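Long-range contacts in class D beta-lactamase (Fusobacterium nucleatum subsp. polymorphum, PDB 4IED), which probably hydrolyses the beta-lactam ring of penicillin-type antibiotics to give a substituted beta-amino acid, and so confers antibiotic resistance: residues A[23-28]-A[240-245]; A[159-164]-A[212-217]; A[75-80]-A[98-103]; A[110-115]-A[140-145]. All coordinates share one frame; numbering follows the deposited sequence. Where two conformers were deposited one is given.

Contact 1 (A[23-28]-A[240-245]); sequences ERKGLN and EEIVRE
The guanidinium of Arg-24 and the carboxylate of Glu-245 meet at their edges. Their planes are only 7° apart. OE1 of Glu-245 sits at the guanidinium edge, close to its plane, and neither face of the guanidinium receives an atom of 240-245. This pair belongs to a salt-bridge network between the N-terminal helix 16-25 and the C-terminal helix 238-249. In the serine beta-lactamase fold these two terminal helices pack against the same face of the antiparallel sheet. Arg-24 NH1 donates to the syn lone pair of Glu-245 OE1 over 3.1 Å, at an angle of 162°. The other oxygen of the same carboxylate serves Lys-25: the two side chains reach toward each other tip to tip, with Lys-25 NZ 3.0 Å from Glu-245 OE2. Each oxygen thus has a different cation as its nearest partner across the contact. Glu-245 was built in two conformers, so both bridges hold for the conformer described. Glu-241 adds a long ion pair, with its OE1 3.8 Å from Lys-25 NZ. A water also lies among Lys-25, Glu-241 and Glu-245, but two of its distances are too short to be relied on.

Beneath the charges the contact turns apolar. The lysine chain runs past Ile-242 in the opposite direction, with Lys-25 CD 3.6 Å from Ile-242 CG1. Ile-242 in turn rests on Phe-31 and Ile-226 of the sheet. Gly-26, with positive phi, is the C-prime residue of a Schellman motif that ends helix 16-25. Directly after it comes Leu-27, whose chi1 of -64° sets CG beside the backbone N. Leu-27 CD1 lies 3.7 Å from Ile-242 CD1.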
# COMPACT_ATOMS: atom_id res chain seq x y z
N GLU A 23 14.65 -14.26 10.54
CA GLU A 23 15.89 -15.07 10.62
C GLU A 23 15.63 -16.49 10.08
O GLU A 23 16.48 -17.08 9.33
CB GLU A 23 16.47 -15.08 12.05
CG GLU A 23 16.95 -13.67 12.42
CD GLU A 23 17.83 -13.54 13.66
OE1 GLU A 23 18.45 -12.46 13.77
OE2 GLU A 23 17.95 -14.50 14.51
N ARG A 24 14.45 -17.03 10.40
CA ARG A 24 14.10 -18.38 9.93
C ARG A 24 14.01 -18.45 8.40
O ARG A 24 14.49 -19.41 7.75
CB ARG A 24 12.76 -18.86 10.53
CG ARG A 24 12.43 -20.29 10.12
CD ARG A 24 10.96 -20.62 10.29
NE ARG A 24 10.37 -19.87 11.41
CZ ARG A 24 9.23 -19.16 11.35
NH1 ARG A 24 8.51 -19.08 10.24
NH2 ARG A 24 8.79 -18.56 12.45
N LYS A 25 13.35 -17.44 7.85
CA LYS A 25 13.10 -17.37 6.40
C LYS A 25 14.34 -16.88 5.65
O LYS A 25 14.40 -16.97 4.44
CB LYS A 25 11.89 -16.48 6.13
CG LYS A 25 10.64 -17.07 6.76
CD LYS A 25 9.45 -16.14 6.63
CE LYS A 25 8.42 -16.71 5.69
NZ LYS A 25 7.23 -17.28 6.38
N GLY A 26 15.30 -16.33 6.39
CA GLY A 26 16.55 -15.84 5.82
C GLY A 26 16.35 -14.61 4.94
O GLY A 26 17.01 -14.47 3.90
N LEU A 27 15.44 -13.73 5.33
CA LEU A 27 15.07 -12.54 4.50
C LEU A 27 15.57 -11.27 5.11
O LEU A 27 15.77 -11.20 6.35
CB LEU A 27 13.58 -12.51 4.33
CG LEU A 27 12.97 -13.68 3.58
CD1 LEU A 27 11.49 -13.69 3.83
CD2 LEU A 27 13.22 -13.61 2.11
N ASN A 28 15.92 -10.33 4.23
CA ASN A 28 16.31 -8.99 4.60
C ASN A 28 15.13 -8.07 4.40
O ASN A 28 14.52 -8.05 3.34
CB ASN A 28 17.47 -8.52 3.76
CG ASN A 28 18.69 -9.36 3.97
OD1 ASN A 28 19.43 -9.61 3.01
ND2 ASN A 28 18.92 -9.83 5.20
N GLU A 240 2.96 -11.31 2.48
CA GLU A 240 1.72 -11.52 3.24
C GLU A 240 1.90 -12.71 4.22
O GLU A 240 1.32 -12.66 5.31
CB GLU A 240 0.64 -11.79 2.28
CG GLU A 240 -0.69 -12.02 3.02
CD GLU A 240 -1.90 -11.85 2.12
OE1 GLU A 240 -3.05 -12.08 2.64
OE2 GLU A 240 -1.86 -11.51 0.95
N GLU A 241 2.72 -13.74 3.91
CA GLU A 241 2.93 -14.84 4.84
C GLU A 241 3.48 -14.32 6.15
O GLU A 241 3.00 -14.69 7.23
CB GLU A 241 3.89 -15.86 4.23
CG GLU A 241 3.24 -16.74 3.18
CD GLU A 241 4.22 -17.68 2.50
OE1 GLU A 241 5.44 -17.77 3.03
OE2 GLU A 241 3.81 -18.36 1.48
N ILE A 242 4.49 -13.45 6.12
CA ILE A 242 5.11 -13.01 7.36
C ILE A 242 4.13 -12.16 8.18
O ILE A 242 4.00 -12.30 9.40
CB ILE A 242 6.43 -12.19 7.09
CG1 ILE A 242 7.47 -13.17 6.56
CG2 ILE A 242 6.85 -11.39 8.32
CD1 ILE A 242 8.65 -12.50 5.90
N VAL A 243 3.43 -11.27 7.46
CA VAL A 243 2.40 -10.49 8.16
C VAL A 243 1.34 -11.34 8.82
O VAL A 243 1.05 -11.15 10.05
CB VAL A 243 1.79 -9.45 7.20
CG1 VAL A 243 0.63 -8.70 7.91
CG2 VAL A 243 2.85 -8.46 6.77
N ARG A 244 0.83 -12.34 8.11
CA ARG A 244 -0.19 -13.22 8.74
C ARG A 244 0.40 -14.01 9.86
O ARG A 244 -0.25 -14.28 10.85
CB ARG A 244 -0.80 -14.10 7.64
CG ARG A 244 -1.76 -13.43 6.72
CD ARG A 244 -2.33 -14.30 5.62
NE ARG A 244 -3.41 -13.65 4.91
CZ ARG A 244 -4.67 -13.75 5.28
NH1 ARG A 244 -5.05 -14.40 6.36
NH2 ARG A 244 -5.58 -13.09 4.55
N GLU A 245 1.67 -14.44 9.78
CA GLU A 245 2.25 -15.27 10.84
C GLU A 245 2.32 -14.41 12.12
O GLU A 245 2.02 -14.88 13.21
CB GLU A 245 3.62 -15.84 10.41
CG GLU A 245 3.48 -17.02 9.44
CD GLU A 245 4.74 -17.75 9.01
OE1 GLU A 245 5.64 -17.92 9.86
OE2 GLU A 245 4.71 -18.23 7.81
O HOH W 1 5.55 -18.74 5.28

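Contact 2 (A[159-164]-A[212-217]); sequences KLLNLL and VGWIET
Leu-161 and Leu-164 point from helix 154-165 toward the indole of Trp-214 on strand 208-216, and each meets it differently. This is a helix-on-sheet contact of the beta-lactamase fold, on the face of the sheet away from the terminal helices. The axes of the short helix and strand segments approach to 8.3 Å, with 41° between their directions. Leu-161 brings CD2 to the edge of the indole, near its plane, 3.9 Å from Trp-214 CZ3. Leu-164 crosses the indole at about a right angle, and its CD2 is also 3.9 Å from Trp-214 CZ3. One ring carbon is therefore shared by two methyls. Trp-214 CG lies between the backbone N and the carbonyl carbon (chi1 69°), and from there the benzene end of the indole meets the leucines. The ring also stacks with His-194 on the next strand.

The other methyl of Leu-161, CD1, touches both the backbone of Gly-213 and the side chain of Val-212. It comes within 3.5 Å of Gly-213 N. Val-212, turned to the same side as Trp-214, pairs through its backbone with Lys-196, the lysine of the family's Lys-Thr-Gly motif. Leu-161 meets Val-212 at about a right angle, with CD1 3.7 Å from Val-212 CB.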
# COMPACT_ATOMS: atom_id res chain seq x y z
N LYS A 159 2.05 5.35 9.51
CA LYS A 159 1.41 6.58 10.02
C LYS A 159 0.22 6.98 9.18
O LYS A 159 -0.87 7.29 9.69
CB LYS A 159 2.45 7.69 10.18
CG LYS A 159 3.47 7.47 11.29
CD LYS A 159 4.44 8.59 11.60
CE LYS A 159 5.52 8.15 12.64
NZ LYS A 159 6.70 9.13 12.75
N LEU A 160 0.37 6.92 7.85
CA LEU A 160 -0.69 7.25 6.96
C LEU A 160 -1.88 6.30 7.07
O LEU A 160 -3.07 6.69 7.03
CB LEU A 160 -0.27 7.31 5.51
CG LEU A 160 0.48 8.51 5.03
CD1 LEU A 160 1.14 8.20 3.68
CD2 LEU A 160 -0.39 9.72 4.98
N LEU A 161 -1.58 5.02 7.22
CA LEU A 161 -2.62 3.98 7.22
C LEU A 161 -3.39 4.04 8.55
O LEU A 161 -4.58 3.81 8.56
CB LEU A 161 -1.98 2.62 7.00
CG LEU A 161 -1.53 2.45 5.58
CD1 LEU A 161 -0.53 1.28 5.47
CD2 LEU A 161 -2.64 2.24 4.52
N ASN A 162 -2.70 4.32 9.64
CA ASN A 162 -3.38 4.54 10.92
C ASN A 162 -4.43 5.64 10.79
O ASN A 162 -5.58 5.52 11.27
CB ASN A 162 -2.37 4.83 12.02
CG ASN A 162 -3.11 5.17 13.32
OD1 ASN A 162 -3.86 4.38 13.86
ND2 ASN A 162 -2.90 6.31 13.75
N LEU A 163 -4.07 6.70 10.15
CA LEU A 163 -5.03 7.82 9.91
C LEU A 163 -6.18 7.43 8.92
O LEU A 163 -7.36 7.72 9.16
CB LEU A 163 -4.32 9.07 9.46
CG LEU A 163 -3.35 9.66 10.47
CD1 LEU A 163 -2.46 10.72 9.78
CD2 LEU A 163 -4.06 10.15 11.69
N LEU A 164 -5.81 6.86 7.80
CA LEU A 164 -6.80 6.43 6.81
C LEU A 164 -7.85 5.50 7.44
O LEU A 164 -9.05 5.65 7.21
CB LEU A 164 -6.12 5.66 5.64
CG LEU A 164 -7.07 5.15 4.54
CD1 LEU A 164 -7.98 6.24 3.92
CD2 LEU A 164 -6.31 4.41 3.46
N VAL A 212 1.34 -3.55 2.71
CA VAL A 212 0.91 -2.52 3.70
C VAL A 212 -0.59 -2.60 3.88
O VAL A 212 -1.30 -2.98 2.99
CB VAL A 212 1.38 -1.09 3.34
CG1 VAL A 212 2.87 -1.08 2.92
CG2 VAL A 212 0.54 -0.48 2.27
N GLY A 213 -1.02 -2.19 5.08
CA GLY A 213 -2.48 -2.24 5.33
C GLY A 213 -2.78 -2.02 6.81
O GLY A 213 -2.03 -1.45 7.56
N TRP A 214 -3.91 -2.55 7.20
CA TRP A 214 -4.31 -2.59 8.57
C TRP A 214 -5.35 -3.68 8.81
O TRP A 214 -5.97 -4.19 7.91
CB TRP A 214 -4.91 -1.22 9.04
CG TRP A 214 -6.27 -0.91 8.42
CD1 TRP A 214 -7.49 -1.09 9.02
CD2 TRP A 214 -6.50 -0.21 7.18
NE1 TRP A 214 -8.46 -0.61 8.17
CE2 TRP A 214 -7.91 -0.13 7.01
CE3 TRP A 214 -5.70 0.19 6.14
CZ2 TRP A 214 -8.48 0.47 5.89
CZ3 TRP A 214 -6.25 0.80 5.06
CH2 TRP A 214 -7.62 0.87 4.88
N ILE A 215 -5.53 -3.97 10.11
CA ILE A 215 -6.50 -4.97 10.61
C ILE A 215 -7.28 -4.25 11.70
O ILE A 215 -6.73 -3.77 12.69
CB ILE A 215 -5.87 -6.24 11.18
CG1 ILE A 215 -5.11 -6.96 10.12
CG2 ILE A 215 -6.97 -7.19 11.66
CD1 ILE A 215 -4.37 -8.17 10.61
N GLU A 216 -8.61 -4.22 11.50
CA GLU A 216 -9.54 -3.69 12.52
C GLU A 216 -10.19 -4.87 13.23
O GLU A 216 -10.75 -5.79 12.57
CB GLU A 216 -10.57 -2.72 11.94
CG GLU A 216 -11.41 -2.15 13.07
CD GLU A 216 -12.06 -0.80 12.82
OE1 GLU A 216 -12.70 -0.27 13.78
OE2 GLU A 216 -11.97 -0.18 11.76
N THR A 217 -10.20 -4.82 14.54
CA THR A 217 -10.88 -5.78 15.40
C THR A 217 -11.98 -5.06 16.17
O THR A 217 -12.25 -3.92 15.85
CB THR A 217 -9.90 -6.43 16.32
OG1 THR A 217 -9.39 -5.44 17.24
CG2 THR A 217 -8.70 -7.06 15.58

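Contact 3 (A[75-80]-A[98-103]); sequences NVDEMF and NLRYAI
Arg-100 grips the carboxylate of Asp-77 side-on with two nitrogens, one to each oxygen. NE donates to Asp-77 OD1 over 2.8 Å. NH2 donates to Asp-77 OD2 over 3.0 Å, nearly straight at 177° and onto the syn lone pair. The two flat groups are nearly coplanar, 23° apart. Val-76 CG2 comes up beside the same guanidinium, 3.7 Å from Arg-100 NH2. The backbone joins in: Arg-100 N donates to Val-76 O over 3.0 Å, in the carbonyl plane.

Asn-98 works in both directions. Its CG lies between the backbone N and the carbonyl carbon (chi1 59°), which puts the amide between turn and helix start. ND2 reaches Asp-77 O from above the carbonyl plane at 3.1 Å. OD1 accepts from Tyr-101 N nearly along the C=O axis. Asn-98 is thereby the N-cap of helix 99-105, which runs just ahead of the Ser-X-Val motif in the helical part of the fold. Segment 75-80 holds a type I beta turn from Asn-75 to Glu-78. Asn-75 OD1 accepts from Asp-77 N, an Asx turn at the residue that bears the carboxylate.

A water fills the angle between turn and helix start. It donates to Asn-75 O and Glu-78 O and accepts from Leu-99 N. Further in, Phe-80 CD2 lies 3.9 Å from Leu-99 CD2. Arg-100 has a second anionic partner, Asp-181 of helix 173-182, bound through NH1. Gln-178 of that helix accepts from Val-76 N.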
# COMPACT_ATOMS: atom_id res chain seq x y z
N ASN A 75 -17.02 7.76 -8.23
CA ASN A 75 -16.75 6.84 -7.13
C ASN A 75 -15.94 5.67 -7.70
O ASN A 75 -15.81 5.60 -8.91
CB ASN A 75 -18.05 6.41 -6.39
CG ASN A 75 -19.06 5.84 -7.32
OD1 ASN A 75 -18.80 4.90 -8.08
ND2 ASN A 75 -20.31 6.47 -7.23
N VAL A 76 -15.53 4.78 -6.81
CA VAL A 76 -14.68 3.64 -7.19
C VAL A 76 -15.44 2.58 -8.01
O VAL A 76 -14.84 1.65 -8.54
CB VAL A 76 -14.07 2.99 -5.96
CG1 VAL A 76 -13.13 3.95 -5.23
CG2 VAL A 76 -15.17 2.53 -4.99
N ASP A 77 -16.77 2.73 -8.13
CA ASP A 77 -17.55 1.80 -8.95
C ASP A 77 -17.88 2.30 -10.35
O ASP A 77 -18.38 1.56 -11.16
CB ASP A 77 -18.85 1.41 -8.17
CG ASP A 77 -18.50 0.63 -6.97
OD1 ASP A 77 -18.22 -0.58 -7.08
OD2 ASP A 77 -18.45 1.20 -5.83
N GLU A 78 -17.46 3.52 -10.65
CA GLU A 78 -17.72 4.09 -11.99
C GLU A 78 -16.73 3.59 -13.01
O GLU A 78 -15.52 3.73 -12.78
CB GLU A 78 -17.67 5.58 -11.91
CG GLU A 78 -18.27 6.26 -13.15
CD GLU A 78 -18.26 7.76 -13.11
OE1 GLU A 78 -17.20 8.35 -12.94
OE2 GLU A 78 -19.37 8.36 -13.24
N MET A 79 -17.22 3.16 -14.12
CA MET A 79 -16.28 2.68 -15.17
C MET A 79 -15.35 3.87 -15.53
O MET A 79 -15.80 5.00 -15.71
CB MET A 79 -16.98 2.11 -16.38
CG MET A 79 -17.87 0.91 -16.03
SD MET A 79 -17.07 -0.40 -15.13
CE MET A 79 -15.90 -1.12 -16.19
N PHE A 80 -14.08 3.54 -15.65
CA PHE A 80 -13.01 4.54 -15.86
C PHE A 80 -11.95 4.15 -16.87
O PHE A 80 -11.59 5.00 -17.68
CB PHE A 80 -12.32 4.77 -14.50
CG PHE A 80 -11.11 5.73 -14.62
CD1 PHE A 80 -11.32 7.05 -14.90
CD2 PHE A 80 -9.82 5.22 -14.41
CE1 PHE A 80 -10.24 7.94 -15.05
CE2 PHE A 80 -8.76 6.13 -14.53
CZ PHE A 80 -8.97 7.43 -14.93
N ASN A 98 -13.46 -0.34 -13.42
CA ASN A 98 -13.54 0.71 -12.45
C ASN A 98 -12.35 0.67 -11.47
O ASN A 98 -11.59 -0.27 -11.53
CB ASN A 98 -14.92 0.77 -11.72
CG ASN A 98 -15.23 -0.54 -11.00
OD1 ASN A 98 -14.40 -1.26 -10.51
ND2 ASN A 98 -16.50 -0.87 -11.00
N LEU A 99 -12.23 1.63 -10.57
CA LEU A 99 -11.04 1.64 -9.70
C LEU A 99 -11.02 0.56 -8.68
O LEU A 99 -10.05 0.06 -8.25
CB LEU A 99 -10.80 3.03 -9.08
CG LEU A 99 -10.41 4.20 -10.02
CD1 LEU A 99 -10.19 5.46 -9.19
CD2 LEU A 99 -9.19 3.91 -10.81
N ARG A 100 -12.23 0.16 -8.22
CA ARG A 100 -12.34 -0.97 -7.34
C ARG A 100 -11.70 -2.22 -7.88
O ARG A 100 -10.87 -2.84 -7.21
CB ARG A 100 -13.82 -1.25 -7.01
CG ARG A 100 -14.03 -2.45 -6.15
CD ARG A 100 -15.54 -2.83 -5.99
NE ARG A 100 -16.34 -1.77 -5.34
CZ ARG A 100 -16.34 -1.45 -4.06
NH1 ARG A 100 -15.61 -2.17 -3.17
NH2 ARG A 100 -17.07 -0.37 -3.74
N TYR A 101 -12.02 -2.57 -9.13
CA TYR A 101 -11.39 -3.72 -9.75
C TYR A 101 -9.95 -3.45 -9.98
O TYR A 101 -9.08 -4.33 -9.74
CB TYR A 101 -12.09 -3.96 -11.07
CG TYR A 101 -11.45 -5.14 -11.81
CD1 TYR A 101 -11.76 -6.43 -11.52
CD2 TYR A 101 -10.56 -4.91 -12.84
CE1 TYR A 101 -11.14 -7.52 -12.16
CE2 TYR A 101 -9.93 -5.99 -13.50
CZ TYR A 101 -10.24 -7.25 -13.13
OH TYR A 101 -9.72 -8.38 -13.73
N ALA A 102 -9.65 -2.25 -10.44
CA ALA A 102 -8.26 -1.93 -10.81
C ALA A 102 -7.29 -2.10 -9.62
O ALA A 102 -6.18 -2.65 -9.73
CB ALA A 102 -8.15 -0.58 -11.37
N ILE A 103 -7.70 -1.68 -8.43
CA ILE A 103 -6.79 -1.81 -7.27
C ILE A 103 -6.63 -3.27 -6.86
O ILE A 103 -5.53 -3.70 -6.49
CB ILE A 103 -7.15 -0.88 -6.10
CG1 ILE A 103 -6.00 -0.75 -5.11
CG2 ILE A 103 -8.42 -1.43 -5.35
CD1 ILE A 103 -6.17 0.35 -4.05
O HOH W 2 -13.91 4.17 -10.65
O HOH W 3 -18.73 -2.08 -9.34

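Contact 4 (A[110-115]-A[140-145]); sequences AYKKLA and EIDKFW
Ala-115 and Trp-145 make the apolar part of the contact. Ala-115 CB lies 3.7 Å from Trp-145 CZ3, approaching the indole obliquely. Lys-112 comes to the edge of the same ring, near its plane, with its CA 4.1 Å from Trp-145 CH2. The benzene end of the indole is thus packed against one turn of helix 108-130. Trp-145 CG lies between the backbone N and the carbonyl carbon (chi1 66°), and the indole extends from there to the helix.

Side chains also meet backbone oxygens without hydrogen bonds. Ala-115 CB sits 3.4 Å from Ile-141 O, and Ile-141 CG1 is 3.6 Å from Ala-115 O. The carbon chain of Lys-112, extended beyond CG, passes the backbone of Asp-142, with CE 3.4 Å from Asp-142 O.

The charged ends do not touch directly. Lys-112 NZ and Asp-142 OD1 are 4.9 Å apart. One water joins them: it accepts from Lys-112 NZ and donates to Asp-142 OD1 over 2.8 Å.

Trp-145 NE1 donates to the carboxylated lysine at position 60, a modification that in class D enzymes supplies the general base of catalysis. Phe-59 also meets the indole. The chemistry implies a division of labour: carbon contacts from the helix hold the benzene side of Trp-145, while its N-H is used on the modified lysine. The Lys-112 and Asp-142 charges meet through a water, and Asp-142 has Arg-116 as its direct ionic partner, through OD2.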
# COMPACT_ATOMS: atom_id res chain seq x y z
N ALA A 110 -4.59 1.36 -15.66
CA ALA A 110 -5.73 2.15 -15.17
C ALA A 110 -5.19 3.25 -14.24
O ALA A 110 -5.67 4.35 -14.32
CB ALA A 110 -6.68 1.24 -14.42
N TYR A 111 -4.20 2.94 -13.39
CA TYR A 111 -3.66 3.91 -12.49
C TYR A 111 -2.69 4.89 -13.19
O TYR A 111 -2.59 6.06 -12.78
CB TYR A 111 -3.05 3.25 -11.25
CG TYR A 111 -4.13 2.95 -10.24
CD1 TYR A 111 -4.81 1.70 -10.26
CD2 TYR A 111 -4.47 3.90 -9.29
CE1 TYR A 111 -5.88 1.53 -9.44
CE2 TYR A 111 -5.53 3.66 -8.43
CZ TYR A 111 -6.18 2.45 -8.49
OH TYR A 111 -7.25 2.21 -7.63
N LYS A 112 -2.09 4.46 -14.28
CA LYS A 112 -1.30 5.43 -15.10
C LYS A 112 -2.32 6.45 -15.72
O LYS A 112 -2.07 7.65 -15.75
CB LYS A 112 -0.50 4.71 -16.13
CG LYS A 112 0.66 3.99 -15.56
CD LYS A 112 1.53 3.38 -16.66
CE LYS A 112 2.83 2.84 -16.14
NZ LYS A 112 3.74 2.32 -17.15
N LYS A 113 -3.43 5.97 -16.27
CA LYS A 113 -4.46 6.87 -16.77
C LYS A 113 -4.94 7.84 -15.70
O LYS A 113 -5.07 9.06 -15.94
CB LYS A 113 -5.64 6.04 -17.28
CG LYS A 113 -6.82 6.84 -17.82
CD LYS A 113 -7.87 5.90 -18.36
CE LYS A 113 -9.01 6.63 -18.94
NZ LYS A 113 -8.57 7.65 -19.95
N LEU A 114 -5.21 7.33 -14.49
CA LEU A 114 -5.58 8.20 -13.38
C LEU A 114 -4.55 9.31 -13.11
O LEU A 114 -4.89 10.48 -12.99
CB LEU A 114 -5.82 7.36 -12.13
CG LEU A 114 -6.35 8.12 -10.89
CD1 LEU A 114 -7.57 8.86 -11.14
CD2 LEU A 114 -6.49 7.23 -9.73
N ALA A 115 -3.28 8.89 -13.03
CA ALA A 115 -2.18 9.84 -12.77
C ALA A 115 -2.16 10.91 -13.85
O ALA A 115 -1.99 12.09 -13.59
CB ALA A 115 -0.85 9.12 -12.60
N GLU A 140 7.92 12.44 -14.72
CA GLU A 140 7.29 11.22 -15.30
C GLU A 140 5.99 11.01 -14.50
O GLU A 140 5.93 10.35 -13.48
CB GLU A 140 8.17 9.97 -15.17
CG GLU A 140 9.44 10.03 -16.02
CD GLU A 140 9.26 9.80 -17.46
OE1 GLU A 140 8.14 9.37 -17.84
OE2 GLU A 140 10.19 10.05 -18.25
N ILE A 141 4.95 11.64 -15.00
CA ILE A 141 3.64 11.69 -14.27
C ILE A 141 3.06 10.31 -14.15
O ILE A 141 2.29 10.14 -13.19
CB ILE A 141 2.62 12.70 -14.92
CG1 ILE A 141 1.43 12.95 -14.00
CG2 ILE A 141 2.20 12.24 -16.26
CD1 ILE A 141 1.67 13.59 -12.71
N ASP A 142 3.39 9.33 -15.00
CA ASP A 142 2.83 8.00 -14.80
C ASP A 142 3.82 6.92 -14.40
O ASP A 142 3.51 5.71 -14.50
CB ASP A 142 1.87 7.64 -15.90
CG ASP A 142 2.49 7.20 -17.17
OD1 ASP A 142 3.74 7.25 -17.32
OD2 ASP A 142 1.70 6.92 -18.13
N LYS A 143 4.98 7.36 -13.91
CA LYS A 143 6.03 6.42 -13.47
C LYS A 143 6.61 6.74 -12.13
O LYS A 143 7.44 5.99 -11.62
CB LYS A 143 7.17 6.28 -14.47
CG LYS A 143 6.79 5.94 -15.86
CD LYS A 143 8.03 6.04 -16.77
CE LYS A 143 7.69 5.98 -18.21
NZ LYS A 143 8.88 5.78 -19.02
N PHE A 144 6.28 7.92 -11.53
CA PHE A 144 7.04 8.40 -10.38
C PHE A 144 7.00 7.53 -9.17
O PHE A 144 7.86 7.65 -8.37
CB PHE A 144 6.63 9.85 -10.01
CG PHE A 144 5.18 9.99 -9.56
CD1 PHE A 144 4.86 9.83 -8.23
CD2 PHE A 144 4.16 10.33 -10.44
CE1 PHE A 144 3.55 9.87 -7.79
CE2 PHE A 144 2.84 10.35 -10.02
CZ PHE A 144 2.55 10.20 -8.68
N TRP A 145 5.90 6.75 -9.00
CA TRP A 145 5.79 5.86 -7.86
C TRP A 145 6.39 4.47 -8.10
O TRP A 145 6.45 3.66 -7.18
CB TRP A 145 4.33 5.66 -7.46
CG TRP A 145 3.52 4.92 -8.57
CD1 TRP A 145 3.17 3.64 -8.59
CD2 TRP A 145 2.81 5.55 -9.67
NE1 TRP A 145 2.41 3.36 -9.67
CE2 TRP A 145 2.14 4.52 -10.37
CE3 TRP A 145 2.67 6.87 -10.12
CZ2 TRP A 145 1.33 4.74 -11.49
CZ3 TRP A 145 1.88 7.11 -11.19
CH2 TRP A 145 1.20 6.04 -11.89
O HOH W 4 4.37 4.81 -18.61

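Overall arrangement
Contact 2 is the core contact: all its touching residues are buried and no hydrogen bond crosses it. The other three are partly buried. Contacts 1 and 2 share no element but cover opposite faces of the same sheet, their centres about 20 Å apart. Contacts 3 and 4 lie in the helical part and touch each other, with Phe-80 against Lys-113 and Ile-103 against Tyr-111. Salt bridges cross contacts 1 and 3; contact 1 links two helices, while contact 3 adds a backbone bond and a bond from the N-cap side chain, which tie a turn to a helix start. In contact 4 no salt bridge joins the two segments, yet it leads inward to the modified lysine.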